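Local coordinates for protein Tube (Drosophila melanogaster, PDB 1D2Z), which recruits the kinase Pelle to the plasma membrane through its death domain and activates it in the Toll pathway that sets embryonic dorsoventral polarity, at residues S6-L11 and A47-G52; Y20-I25 and A123-L128; I25-S30 and S86-M91; I38-M43 and L111-Q116. One frame throughout, in Å; residues are numbered along the deposited sequence.

Overall arrangement
All four contacts lie in the death domain of Tube. Interaction 1 lies at the surface, its centre about 12 Å from that of the chain, and joins an arginine from the loop before helix 16-27 to backbone at the end of helix 45-49. Interaction 4, about 7 Å between the same centres, is buried and mainly apolar, with no hydrogen bond between its segments; the two touch through Gln112, whose NE2 probably bonds to Cys48 O. Interactions 2 and 3 share Ile25 of helix 16-27. Interaction 2 sets a partly buried phenylalanine between aliphatic groups and an arginine, whereas interaction 3, though buried, rests on a carboxylate and two serines. Helices 107-116 and 120-130 connect interactions 4 and 2.

Interaction 1: S6-L11 and A47-G52; sequences SRNTEL and ACSGAG
Arg7 meets the chain at Ser49 to Ala51 with most of the length of its side chain. The close-packed part starts with aliphatic carbons: CB, CG and CD of Arg7 all lie within 3.5 Å of Ser49 O, with CD nearest at 3.3 Å. The chain then bends at chi3 (145°) and Arg7 NE comes 3.1 Å from Ala51 N, a contact of two donors and not a hydrogen bond. In return, Ser49 CB packs 3.4 Å from the carbonyl oxygen of Arg7. The hydroxyl of Ser49, buried, turns to Val45 and Thr106. In the death-domain fold of Tube this seats the loop that precedes helix 16-27 against the end of helix 45-49, and backbone bonds from Arg7 to Gly108 and from Thr9 to Val107 tie the same loop to the start of helix 107-116. The loose side begins at Arg7 NH2, 3.5 Å from the methyl CB of exposed Ala51. A water accepts from Arg7 NH2 at 2.9 Å and, weakly, from Gly52 N; no direct hydrogen bond crosses. Arg7 NH1 instead forms a salt bridge with Glu133. Asn8 ND2 only brushes Ser49 CB at 3.9 Å and bonds to Gln46.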
loop_
_atom_site.group_PDB
_atom_site.type_symbol
_atom_site.label_atom_id
_atom_site.label_comp_id
_atom_site.label_asym_id
_atom_site.label_seq_id
_atom_site.Cartn_x
_atom_site.Cartn_y
_atom_site.Cartn_z
ATOM N N SER B 6 16.473 13.609 -1.368
ATOM C CA SER B 6 16.756 13.530 0.055
ATOM C C SER B 6 15.439 13.757 0.797
ATOM O O SER B 6 14.448 14.190 0.202
ATOM C CB SER B 6 17.782 14.588 0.464
ATOM O OG SER B 6 17.180 15.861 0.607
ATOM N N ARG B 7 15.429 13.466 2.093
ATOM C CA ARG B 7 14.235 13.647 2.906
ATOM C C ARG B 7 13.731 15.084 2.884
ATOM O O ARG B 7 12.537 15.329 3.029
ATOM C CB ARG B 7 14.512 13.228 4.353
ATOM C CG ARG B 7 14.399 11.740 4.602
ATOM C CD ARG B 7 14.963 11.366 5.968
ATOM N NE ARG B 7 14.221 10.273 6.597
ATOM C CZ ARG B 7 14.038 9.071 6.058
ATOM N NH1 ARG B 7 14.541 8.791 4.865
ATOM N NH2 ARG B 7 13.352 8.144 6.716
ATOM N N ASN B 8 14.652 16.023 2.677
ATOM C CA ASN B 8 14.328 17.445 2.652
ATOM C C ASN B 8 13.866 17.973 1.296
ATOM O O ASN B 8 13.458 19.127 1.187
ATOM C CB ASN B 8 15.524 18.256 3.150
ATOM C CG ASN B 8 15.930 17.877 4.555
ATOM O OD1 ASN B 8 16.788 17.018 4.753
ATOM N ND2 ASN B 8 15.291 18.493 5.543
ATOM N N THR B 9 13.949 17.140 0.267
ATOM C CA THR B 9 13.518 17.539 -1.069
ATOM C C THR B 9 12.001 17.707 -1.086
ATOM O O THR B 9 11.269 16.806 -0.680
ATOM C CB THR B 9 13.899 16.471 -2.102
ATOM O OG1 THR B 9 15.316 16.278 -2.072
ATOM C CG2 THR B 9 13.456 16.883 -3.505
ATOM N N GLU B 10 11.534 18.870 -1.526
ATOM C CA GLU B 10 10.100 19.127 -1.595
ATOM C C GLU B 10 9.486 18.309 -2.724
ATOM O O GLU B 10 10.117 18.103 -3.760
ATOM C CB GLU B 10 9.834 20.614 -1.804
ATOM C CG GLU B 10 10.385 21.486 -0.687
ATOM C CD GLU B 10 10.108 22.962 -0.897
ATOM O OE1 GLU B 10 10.205 23.433 -2.050
ATOM O OE2 GLU B 10 9.798 23.652 0.097
ATOM N N LEU B 11 8.264 17.824 -2.509
ATOM C CA LEU B 11 7.578 17.008 -3.507
ATOM C C LEU B 11 7.453 17.704 -4.859
ATOM O O LEU B 11 7.537 17.055 -5.901
ATOM C CB LEU B 11 6.201 16.566 -3.000
ATOM C CG LEU B 11 6.199 15.699 -1.735
ATOM C CD1 LEU B 11 4.779 15.250 -1.420
ATOM C CD2 LEU B 11 7.112 14.495 -1.925
ATOM N N ALA B 47 11.644 20.267 9.799
ATOM C CA ALA B 47 11.946 19.645 11.083
ATOM C C ALA B 47 11.366 18.228 11.176
ATOM O O ALA B 47 11.906 17.381 11.883
ATOM C CB ALA B 47 11.418 20.509 12.218
ATOM N N CYS B 48 10.280 17.981 10.444
ATOM C CA CYS B 48 9.614 16.677 10.437
ATOM C C CYS B 48 10.127 15.713 9.367
ATOM O O CYS B 48 9.760 14.537 9.372
ATOM C CB CYS B 48 8.104 16.856 10.245
ATOM S SG CYS B 48 7.205 17.555 11.644
ATOM N N SER B 49 10.977 16.204 8.464
ATOM C CA SER B 49 11.509 15.395 7.363
ATOM C C SER B 49 12.475 14.268 7.723
ATOM O O SER B 49 12.460 13.210 7.082
ATOM C CB SER B 49 12.162 16.293 6.309
ATOM O OG SER B 49 11.221 17.167 5.711
ATOM N N GLY B 50 13.339 14.506 8.708
ATOM C CA GLY B 50 14.299 13.490 9.116
ATOM C C GLY B 50 13.640 12.200 9.573
ATOM O O GLY B 50 12.459 12.190 9.910
ATOM N N ALA B 51 14.396 11.104 9.566
ATOM C CA ALA B 51 13.875 9.807 9.989
ATOM C C ALA B 51 13.448 9.854 11.456
ATOM O O ALA B 51 14.218 10.273 12.325
ATOM C CB ALA B 51 14.921 8.715 9.766
ATOM N N GLY B 52 12.193 9.489 11.710
ATOM C CA GLY B 52 11.665 9.494 13.063
ATOM C C GLY B 52 11.441 10.887 13.620
ATOM O O GLY B 52 11.279 11.057 14.833
HETATM O O HOH W 1 11.421 7.824 8.840
#

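Interaction 2: Y20-I25 and A123-L128; sequences YRLAKI and ADFVAL
Helices 20-25 and 123-128 run nearly antiparallel, at 161° with axes 10.3 Å apart, and Leu22 and Phe125 have the nearest CA atoms. The ring of Phe125 reaches across to Arg21, Leu22 and Ile25; its CG stands anti to the backbone N (chi1 174°), which directs the ring to helix 16-27. Ile25 CD1 lies 3.7 Å from Phe125 CG and makes an off-centre CH-pi contact, 4.2 Å from the ring centroid. At the far end of the ring, Phe125 CZ sits over the centre of the Arg21 guanidinium, with the two planes 86° apart, while Arg21 CB touches Phe125 CZ at 3.7 Å. In this death-domain helical bundle the pairing joins the helix nearest the N-terminus to helix 120-130. Replacing Phe125 with an alanine would probably open a gap between the helices, leaving Ile25 CD1 without its ring partner and the Arg21 guanidinium without the ring edge against its face. The charge of Arg21 is met outside the pair, through NH2, by Asp129 and Asp18. Leu22 CB packs 3.9 Å from Phe125 CE2, and Leu22 CD1 reaches Val126 CG2, also at 3.9 Å. Both Leu22 and Val126 are buried and continue onto helix 107-116, at Leu110 and Leu114 respectively.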
loop_
_atom_site.group_PDB
_atom_site.type_symbol
_atom_site.label_atom_id
_atom_site.label_comp_id
_atom_site.label_asym_id
_atom_site.label_seq_id
_atom_site.Cartn_x
_atom_site.Cartn_y
_atom_site.Cartn_z
ATOM N N TYR B 20 4.526 10.504 -10.730
ATOM C CA TYR B 20 3.513 9.745 -11.452
ATOM C C TYR B 20 3.563 8.255 -11.125
ATOM O O TYR B 20 2.519 7.609 -11.015
ATOM C CB TYR B 20 3.642 9.951 -12.963
ATOM C CG TYR B 20 2.555 9.253 -13.752
ATOM C CD1 TYR B 20 1.220 9.640 -13.622
ATOM C CD2 TYR B 20 2.853 8.184 -14.597
ATOM C CE1 TYR B 20 0.209 8.979 -14.307
ATOM C CE2 TYR B 20 1.846 7.514 -15.289
ATOM C CZ TYR B 20 0.528 7.920 -15.137
ATOM O OH TYR B 20 -0.479 7.266 -15.805
ATOM N N ARG B 21 4.770 7.704 -11.006
ATOM C CA ARG B 21 4.911 6.290 -10.675
ATOM C C ARG B 21 4.350 6.052 -9.275
ATOM O O ARG B 21 3.649 5.070 -9.040
ATOM C CB ARG B 21 6.371 5.841 -10.788
ATOM C CG ARG B 21 6.875 5.847 -12.231
ATOM C CD ARG B 21 8.191 5.112 -12.386
ATOM N NE ARG B 21 9.287 5.805 -11.719
ATOM C CZ ARG B 21 10.414 5.221 -11.325
ATOM N NH1 ARG B 21 10.603 3.919 -11.525
ATOM N NH2 ARG B 21 11.357 5.941 -10.734
ATOM N N LEU B 22 4.610 6.995 -8.371
ATOM C CA LEU B 22 4.095 6.923 -7.005
ATOM C C LEU B 22 2.565 7.010 -7.044
ATOM O O LEU B 22 1.873 6.267 -6.345
ATOM C CB LEU B 22 4.649 8.077 -6.161
ATOM C CG LEU B 22 4.009 8.303 -4.783
ATOM C CD1 LEU B 22 4.257 7.107 -3.862
ATOM C CD2 LEU B 22 4.575 9.560 -4.170
ATOM N N ALA B 23 2.053 7.924 -7.866
ATOM C CA ALA B 23 0.609 8.134 -8.007
ATOM C C ALA B 23 -0.140 6.864 -8.401
ATOM O O ALA B 23 -1.172 6.541 -7.807
ATOM C CB ALA B 23 0.327 9.250 -9.017
ATOM N N LYS B 24 0.380 6.140 -9.390
ATOM C CA LYS B 24 -0.265 4.906 -9.840
ATOM C C LYS B 24 -0.357 3.871 -8.722
ATOM O O LYS B 24 -1.313 3.093 -8.651
ATOM C CB LYS B 24 0.449 4.322 -11.062
ATOM C CG LYS B 24 0.325 5.196 -12.313
ATOM C CD LYS B 24 -1.113 5.712 -12.504
ATOM C CE LYS B 24 -2.115 4.590 -12.765
ATOM N NZ LYS B 24 -3.521 5.083 -12.616
ATOM N N ILE B 25 0.631 3.883 -7.837
ATOM C CA ILE B 25 0.644 2.971 -6.701
ATOM C C ILE B 25 -0.481 3.377 -5.744
ATOM O O ILE B 25 -1.284 2.541 -5.322
ATOM C CB ILE B 25 2.012 3.015 -5.987
ATOM C CG1 ILE B 25 3.103 2.540 -6.955
ATOM C CG2 ILE B 25 1.987 2.154 -4.719
ATOM C CD1 ILE B 25 4.491 2.575 -6.388
ATOM N N ALA B 123 5.238 3.350 0.338
ATOM C CA ALA B 123 6.352 3.629 1.236
ATOM C C ALA B 123 7.646 2.941 0.789
ATOM O O ALA B 123 8.710 3.557 0.819
ATOM C CB ALA B 123 5.998 3.224 2.669
ATOM N N ASP B 124 7.553 1.669 0.393
ATOM C CA ASP B 124 8.722 0.903 -0.070
ATOM C C ASP B 124 9.297 1.535 -1.335
ATOM O O ASP B 124 10.516 1.587 -1.526
ATOM C CB ASP B 124 8.354 -0.564 -0.361
ATOM C CG ASP B 124 7.985 -1.347 0.893
ATOM O OD1 ASP B 124 8.178 -0.831 2.016
ATOM O OD2 ASP B 124 7.485 -2.481 0.756
ATOM N N PHE B 125 8.401 2.004 -2.200
ATOM C CA PHE B 125 8.791 2.648 -3.447
ATOM C C PHE B 125 9.542 3.947 -3.155
ATOM O O PHE B 125 10.586 4.211 -3.746
ATOM C CB PHE B 125 7.560 2.942 -4.306
ATOM C CG PHE B 125 7.866 3.745 -5.544
ATOM C CD1 PHE B 125 8.486 3.148 -6.641
ATOM C CD2 PHE B 125 7.553 5.098 -5.605
ATOM C CE1 PHE B 125 8.792 3.893 -7.784
ATOM C CE2 PHE B 125 7.853 5.850 -6.741
ATOM C CZ PHE B 125 8.474 5.246 -7.831
ATOM N N VAL B 126 9.005 4.759 -2.252
ATOM C CA VAL B 126 9.642 6.020 -1.895
ATOM C C VAL B 126 10.997 5.789 -1.223
ATOM O O VAL B 126 11.964 6.503 -1.499
ATOM C CB VAL B 126 8.726 6.880 -0.983
ATOM C CG1 VAL B 126 9.502 8.062 -0.398
ATOM C CG2 VAL B 126 7.516 7.388 -1.785
ATOM N N ALA B 127 11.073 4.778 -0.362
ATOM C CA ALA B 127 12.320 4.474 0.339
ATOM C C ALA B 127 13.419 4.015 -0.618
ATOM O O ALA B 127 14.526 4.553 -0.608
ATOM C CB ALA B 127 12.085 3.416 1.409
ATOM N N LEU B 128 13.094 3.041 -1.458
ATOM C CA LEU B 128 14.055 2.497 -2.407
ATOM C C LEU B 128 14.379 3.427 -3.576
ATOM O O LEU B 128 15.505 3.917 -3.697
ATOM C CB LEU B 128 13.555 1.153 -2.940
ATOM C CG LEU B 128 13.450 0.020 -1.919
ATOM C CD1 LEU B 128 12.694 -1.161 -2.509
ATOM C CD2 LEU B 128 14.847 -0.394 -1.481
#

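Interaction 3: I25-S30 and S86-M91; sequences ILDENS and SKSQMM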
loop_
_atom_site.group_PDB
_atom_site.type_symbol
_atom_site.label_atom_id
_atom_site.label_comp_id
_atom_site.label_asym_id
_atom_site.label_seq_id
_atom_site.Cartn_x
_atom_site.Cartn_y
_atom_site.Cartn_z
ATOM N N ILE B 25 0.631 3.883 -7.837
ATOM C CA ILE B 25 0.644 2.971 -6.701
ATOM C C ILE B 25 -0.481 3.377 -5.744
ATOM O O ILE B 25 -1.284 2.541 -5.322
ATOM C CB ILE B 25 2.012 3.015 -5.987
ATOM C CG1 ILE B 25 3.103 2.540 -6.955
ATOM C CG2 ILE B 25 1.987 2.154 -4.719
ATOM C CD1 ILE B 25 4.491 2.575 -6.388
ATOM N N LEU B 26 -0.570 4.673 -5.457
ATOM C CA LEU B 26 -1.596 5.196 -4.559
ATOM C C LEU B 26 -3.005 5.133 -5.146
ATOM O O LEU B 26 -3.985 5.209 -4.404
ATOM C CB LEU B 26 -1.264 6.633 -4.141
ATOM C CG LEU B 26 -0.076 6.810 -3.192
ATOM C CD1 LEU B 26 0.299 8.285 -3.078
ATOM C CD2 LEU B 26 -0.414 6.226 -1.825
ATOM N N ASP B 27 -3.108 5.030 -6.473
ATOM C CA ASP B 27 -4.415 4.938 -7.122
ATOM C C ASP B 27 -5.082 3.608 -6.793
ATOM O O ASP B 27 -6.305 3.527 -6.721
ATOM C CB ASP B 27 -4.303 5.089 -8.643
ATOM C CG ASP B 27 -4.149 6.532 -9.081
ATOM O OD1 ASP B 27 -4.657 7.433 -8.379
ATOM O OD2 ASP B 27 -3.528 6.766 -10.138
ATOM N N GLU B 28 -4.274 2.568 -6.600
ATOM C CA GLU B 28 -4.804 1.248 -6.268
ATOM C C GLU B 28 -5.529 1.273 -4.927
ATOM O O GLU B 28 -5.029 1.828 -3.947
ATOM C CB GLU B 28 -3.685 0.206 -6.228
ATOM C CG GLU B 28 -3.065 -0.088 -7.584
ATOM C CD GLU B 28 -2.132 -1.291 -7.564
ATOM O OE1 GLU B 28 -2.403 -2.266 -6.819
ATOM O OE2 GLU B 28 -1.132 -1.265 -8.313
ATOM N N ASN B 29 -6.733 0.704 -4.913
ATOM C CA ASN B 29 -7.564 0.629 -3.714
ATOM C C ASN B 29 -7.846 2.023 -3.139
ATOM O O ASN B 29 -8.121 2.178 -1.948
ATOM C CB ASN B 29 -6.909 -0.295 -2.670
ATOM C CG ASN B 29 -6.633 -1.703 -3.216
ATOM O OD1 ASN B 29 -7.541 -2.376 -3.713
ATOM N ND2 ASN B 29 -5.375 -2.149 -3.124
ATOM N N SER B 30 -7.765 3.032 -4.007
ATOM C CA SER B 30 -8.009 4.425 -3.634
ATOM C C SER B 30 -7.216 4.845 -2.391
ATOM O O SER B 30 -7.706 5.620 -1.570
ATOM C CB SER B 30 -9.513 4.636 -3.398
ATOM O OG SER B 30 -10.274 4.167 -4.502
ATOM N N SER B 86 -5.681 9.631 -13.122
ATOM C CA SER B 86 -5.106 9.405 -11.799
ATOM C C SER B 86 -5.530 10.413 -10.729
ATOM O O SER B 86 -5.122 11.572 -10.756
ATOM C CB SER B 86 -3.578 9.372 -11.891
ATOM O OG SER B 86 -2.990 9.338 -10.596
ATOM N N LYS B 87 -6.328 9.954 -9.769
ATOM C CA LYS B 87 -6.780 10.819 -8.680
ATOM C C LYS B 87 -5.635 11.156 -7.716
ATOM O O LYS B 87 -5.613 12.241 -7.133
ATOM C CB LYS B 87 -7.947 10.172 -7.933
ATOM C CG LYS B 87 -9.208 10.017 -8.790
ATOM C CD LYS B 87 -10.360 9.379 -8.017
ATOM C CE LYS B 87 -11.633 9.358 -8.857
ATOM N NZ LYS B 87 -12.796 8.762 -8.137
ATOM N N SER B 88 -4.687 10.226 -7.564
ATOM C CA SER B 88 -3.525 10.426 -6.691
ATOM C C SER B 88 -2.665 11.556 -7.241
ATOM O O SER B 88 -2.105 12.342 -6.483
ATOM C CB SER B 88 -2.674 9.153 -6.600
ATOM O OG SER B 88 -3.373 8.088 -5.974
ATOM N N GLN B 89 -2.541 11.606 -8.564
ATOM C CA GLN B 89 -1.758 12.642 -9.234
ATOM C C GLN B 89 -2.363 14.009 -8.912
ATOM O O GLN B 89 -1.649 14.946 -8.545
ATOM C CB GLN B 89 -1.764 12.396 -10.743
ATOM C CG GLN B 89 -0.960 13.384 -11.570
ATOM C CD GLN B 89 -0.810 12.928 -13.008
ATOM O OE1 GLN B 89 0.304 12.709 -13.486
ATOM N NE2 GLN B 89 -1.932 12.768 -13.701
ATOM N N MET B 90 -3.687 14.106 -9.011
ATOM C CA MET B 90 -4.375 15.357 -8.707
ATOM C C MET B 90 -4.215 15.707 -7.234
ATOM O O MET B 90 -4.038 16.874 -6.886
ATOM C CB MET B 90 -5.856 15.270 -9.071
ATOM C CG MET B 90 -6.116 15.246 -10.568
ATOM S SD MET B 90 -7.866 15.093 -10.969
ATOM C CE MET B 90 -8.550 16.255 -9.844
ATOM N N MET B 91 -4.253 14.689 -6.376
ATOM C CA MET B 91 -4.098 14.896 -4.940
ATOM C C MET B 91 -2.721 15.485 -4.629
ATOM O O MET B 91 -2.609 16.448 -3.877
ATOM C CB MET B 91 -4.291 13.574 -4.186
ATOM C CG MET B 91 -4.120 13.666 -2.675
ATOM S SD MET B 91 -2.403 13.537 -2.123
ATOM C CE MET B 91 -2.146 11.800 -2.294
HETATM O O HOH W 2 -7.338 7.318 -9.817
#
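The carboxylate of Asp27 faces the first turn of helix 87-96, where Ser86 is the N-cap, and so joins the end of helix 16-27 to the start of another helix of the death-domain bundle. Its two oxygens are used differently. OD2 receives Ser86 OG at 2.7 Å on the syn lone pair; the serine oxygen in turn accepts from Gln89 N, the capping bond. OD1 takes two donors: Ser88 N approaches on the syn side at 2.9 Å, whereas Ser88 OG, at 2.8 Å, comes from above the carboxylate plane, 58° out of it. The OG of Ser88 stands anti to its own carbonyl carbon (chi1 -65°), beside the backbone N, and both donors of this residue thus converge on one oxygen. Lys24 NZ adds a salt bridge to OD2, and this charge together with the helix N-terminus would probably favour the ionised carboxylate. An alanine at Asp27 would probably leave Ser88 N and the two serine hydroxyls without their carboxylate acceptors and Lys24 without its mate. Alongside, Leu26 CB packs against Ser88 OG at 3.2 Å. One turn along the helix from Ser88 the contact is apolar and looser, with Leu26 CD1 4.4 Å from Met91 CE.

Interaction 4: I38-M43 and L111-Q116; sequences IIPKGM and LQLLVQ
Leu113 points from helix 111-116 into the segment 38-43, which links helix 31-38 to helix 45-49 in the death-domain bundle. The apolar contacts centre on its two methyls. Pro40 and Leu113 reach toward each other tip to tip, with Pro40 CD 3.6 Å from Leu113 CD2 and 3.9 Å from Leu113 CD1. Ile39 crosses the leucine side chain at about a right angle and brings CG1 within 4.0 Å of Leu113 CD1. That same methyl has a more distant neighbour in Met43 CE, at 4.4 Å. The forked end of the leucine is thus met by Ile39, Pro40 and Met43 of the linking segment. Ile39, Pro40, Met43 and Leu113 are all buried, and Trp95 of helix 87-96 touches both Ile39 and Leu113, so helix 87-96 also packs on this contact.

A second group of contacts lies toward the exposed Gln116 and involves the backbone of the helix as well as its side chains. Phe56 of helix 56-59 packs on both Ile38 and Gln116 there. In Ile38, CG1 occupies the crowded position between backbone N and carbonyl carbon (chi1 69°). Beyond it, Ile38 CD1 lies 3.7 Å from Gln116 CG and approaches the carbonyl oxygen of Leu113 at 3.5 Å.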
loop_
_atom_site.group_PDB
_atom_site.type_symbol
_atom_site.label_atom_id
_atom_site.label_comp_id
_atom_site.label_asym_id
_atom_site.label_seq_id
_atom_site.Cartn_x
_atom_site.Cartn_y
_atom_site.Cartn_z
ATOM N N ILE B 38 -4.939 11.852 6.503
ATOM C CA ILE B 38 -4.107 11.936 7.697
ATOM C C ILE B 38 -2.999 12.984 7.684
ATOM O O ILE B 38 -2.238 13.082 8.643
ATOM C CB ILE B 38 -3.511 10.565 8.085
ATOM C CG1 ILE B 38 -2.471 10.115 7.056
ATOM C CG2 ILE B 38 -4.634 9.528 8.208
ATOM C CD1 ILE B 38 -1.491 9.081 7.599
ATOM N N ILE B 39 -2.917 13.777 6.617
ATOM C CA ILE B 39 -1.892 14.822 6.525
ATOM C C ILE B 39 -2.138 15.837 7.637
ATOM O O ILE B 39 -3.150 16.533 7.632
ATOM C CB ILE B 39 -1.932 15.529 5.156
ATOM C CG1 ILE B 39 -1.470 14.567 4.057
ATOM C CG2 ILE B 39 -1.067 16.783 5.174
ATOM C CD1 ILE B 39 -1.778 15.045 2.653
ATOM N N PRO B 40 -1.228 15.903 8.624
ATOM C CA PRO B 40 -1.348 16.831 9.753
ATOM C C PRO B 40 -1.295 18.281 9.295
ATOM O O PRO B 40 -0.644 18.616 8.301
ATOM C CB PRO B 40 -0.130 16.483 10.615
ATOM C CG PRO B 40 0.165 15.050 10.248
ATOM C CD PRO B 40 -0.010 15.086 8.762
ATOM N N LYS B 41 -2.008 19.133 10.019
ATOM C CA LYS B 41 -2.054 20.550 9.702
ATOM C C LYS B 41 -0.919 21.287 10.410
ATOM O O LYS B 41 -0.523 20.920 11.518
ATOM C CB LYS B 41 -3.402 21.128 10.141
ATOM C CG LYS B 41 -3.575 22.613 9.873
ATOM C CD LYS B 41 -4.841 23.130 10.535
ATOM C CE LYS B 41 -4.879 24.647 10.552
ATOM N NZ LYS B 41 -5.992 25.152 11.401
ATOM N N GLY B 42 -0.374 22.294 9.736
ATOM C CA GLY B 42 0.681 23.106 10.317
ATOM C C GLY B 42 1.957 22.430 10.778
ATOM O O GLY B 42 2.458 22.722 11.867
ATOM N N MET B 43 2.490 21.534 9.957
ATOM C CA MET B 43 3.732 20.852 10.294
ATOM C C MET B 43 4.937 21.712 9.935
ATOM O O MET B 43 4.904 22.476 8.969
ATOM C CB MET B 43 3.879 19.546 9.509
ATOM C CG MET B 43 3.005 18.393 9.939
ATOM S SD MET B 43 3.448 16.937 8.969
ATOM C CE MET B 43 2.558 17.268 7.443
ATOM N N LEU B 111 7.080 9.944 3.205
ATOM C CA LEU B 111 7.452 8.592 3.614
ATOM C C LEU B 111 6.875 8.220 4.976
ATOM O O LEU B 111 6.263 7.168 5.123
ATOM C CB LEU B 111 8.975 8.422 3.630
ATOM C CG LEU B 111 9.478 7.076 4.174
ATOM C CD1 LEU B 111 8.938 5.945 3.318
ATOM C CD2 LEU B 111 11.007 7.031 4.213
ATOM N N GLN B 112 7.055 9.094 5.960
ATOM C CA GLN B 112 6.551 8.834 7.303
ATOM C C GLN B 112 5.024 8.778 7.366
ATOM O O GLN B 112 4.466 7.973 8.111
ATOM C CB GLN B 112 7.123 9.848 8.290
ATOM C CG GLN B 112 8.600 9.620 8.543
ATOM C CD GLN B 112 9.234 10.714 9.368
ATOM O OE1 GLN B 112 9.352 10.600 10.588
ATOM N NE2 GLN B 112 9.664 11.780 8.702
ATOM N N LEU B 113 4.350 9.613 6.576
ATOM C CA LEU B 113 2.885 9.587 6.542
ATOM C C LEU B 113 2.408 8.302 5.850
ATOM O O LEU B 113 1.416 7.711 6.262
ATOM C CB LEU B 113 2.311 10.828 5.849
ATOM C CG LEU B 113 2.462 12.154 6.616
ATOM C CD1 LEU B 113 1.856 13.290 5.818
ATOM C CD2 LEU B 113 1.781 12.057 7.983
ATOM N N LEU B 114 3.141 7.849 4.830
ATOM C CA LEU B 114 2.779 6.617 4.124
ATOM C C LEU B 114 2.846 5.437 5.095
ATOM O O LEU B 114 1.964 4.576 5.109
ATOM C CB LEU B 114 3.712 6.372 2.935
ATOM C CG LEU B 114 3.604 7.337 1.750
ATOM C CD1 LEU B 114 4.725 7.048 0.752
ATOM C CD2 LEU B 114 2.246 7.190 1.082
ATOM N N VAL B 115 3.876 5.442 5.939
ATOM C CA VAL B 115 4.079 4.394 6.937
ATOM C C VAL B 115 2.956 4.420 7.979
ATOM O O VAL B 115 2.422 3.376 8.341
ATOM C CB VAL B 115 5.457 4.556 7.632
ATOM C CG1 VAL B 115 5.608 3.560 8.795
ATOM C CG2 VAL B 115 6.579 4.355 6.611
ATOM N N GLN B 116 2.588 5.618 8.437
ATOM C CA GLN B 116 1.514 5.786 9.420
ATOM C C GLN B 116 0.184 5.212 8.913
ATOM O O GLN B 116 -0.594 4.652 9.687
ATOM C CB GLN B 116 1.338 7.274 9.769
ATOM C CG GLN B 116 0.102 7.591 10.629
ATOM C CD GLN B 116 0.171 6.983 12.021
ATOM O OE1 GLN B 116 1.256 6.805 12.591
ATOM N NE2 GLN B 116 -0.992 6.678 12.588
#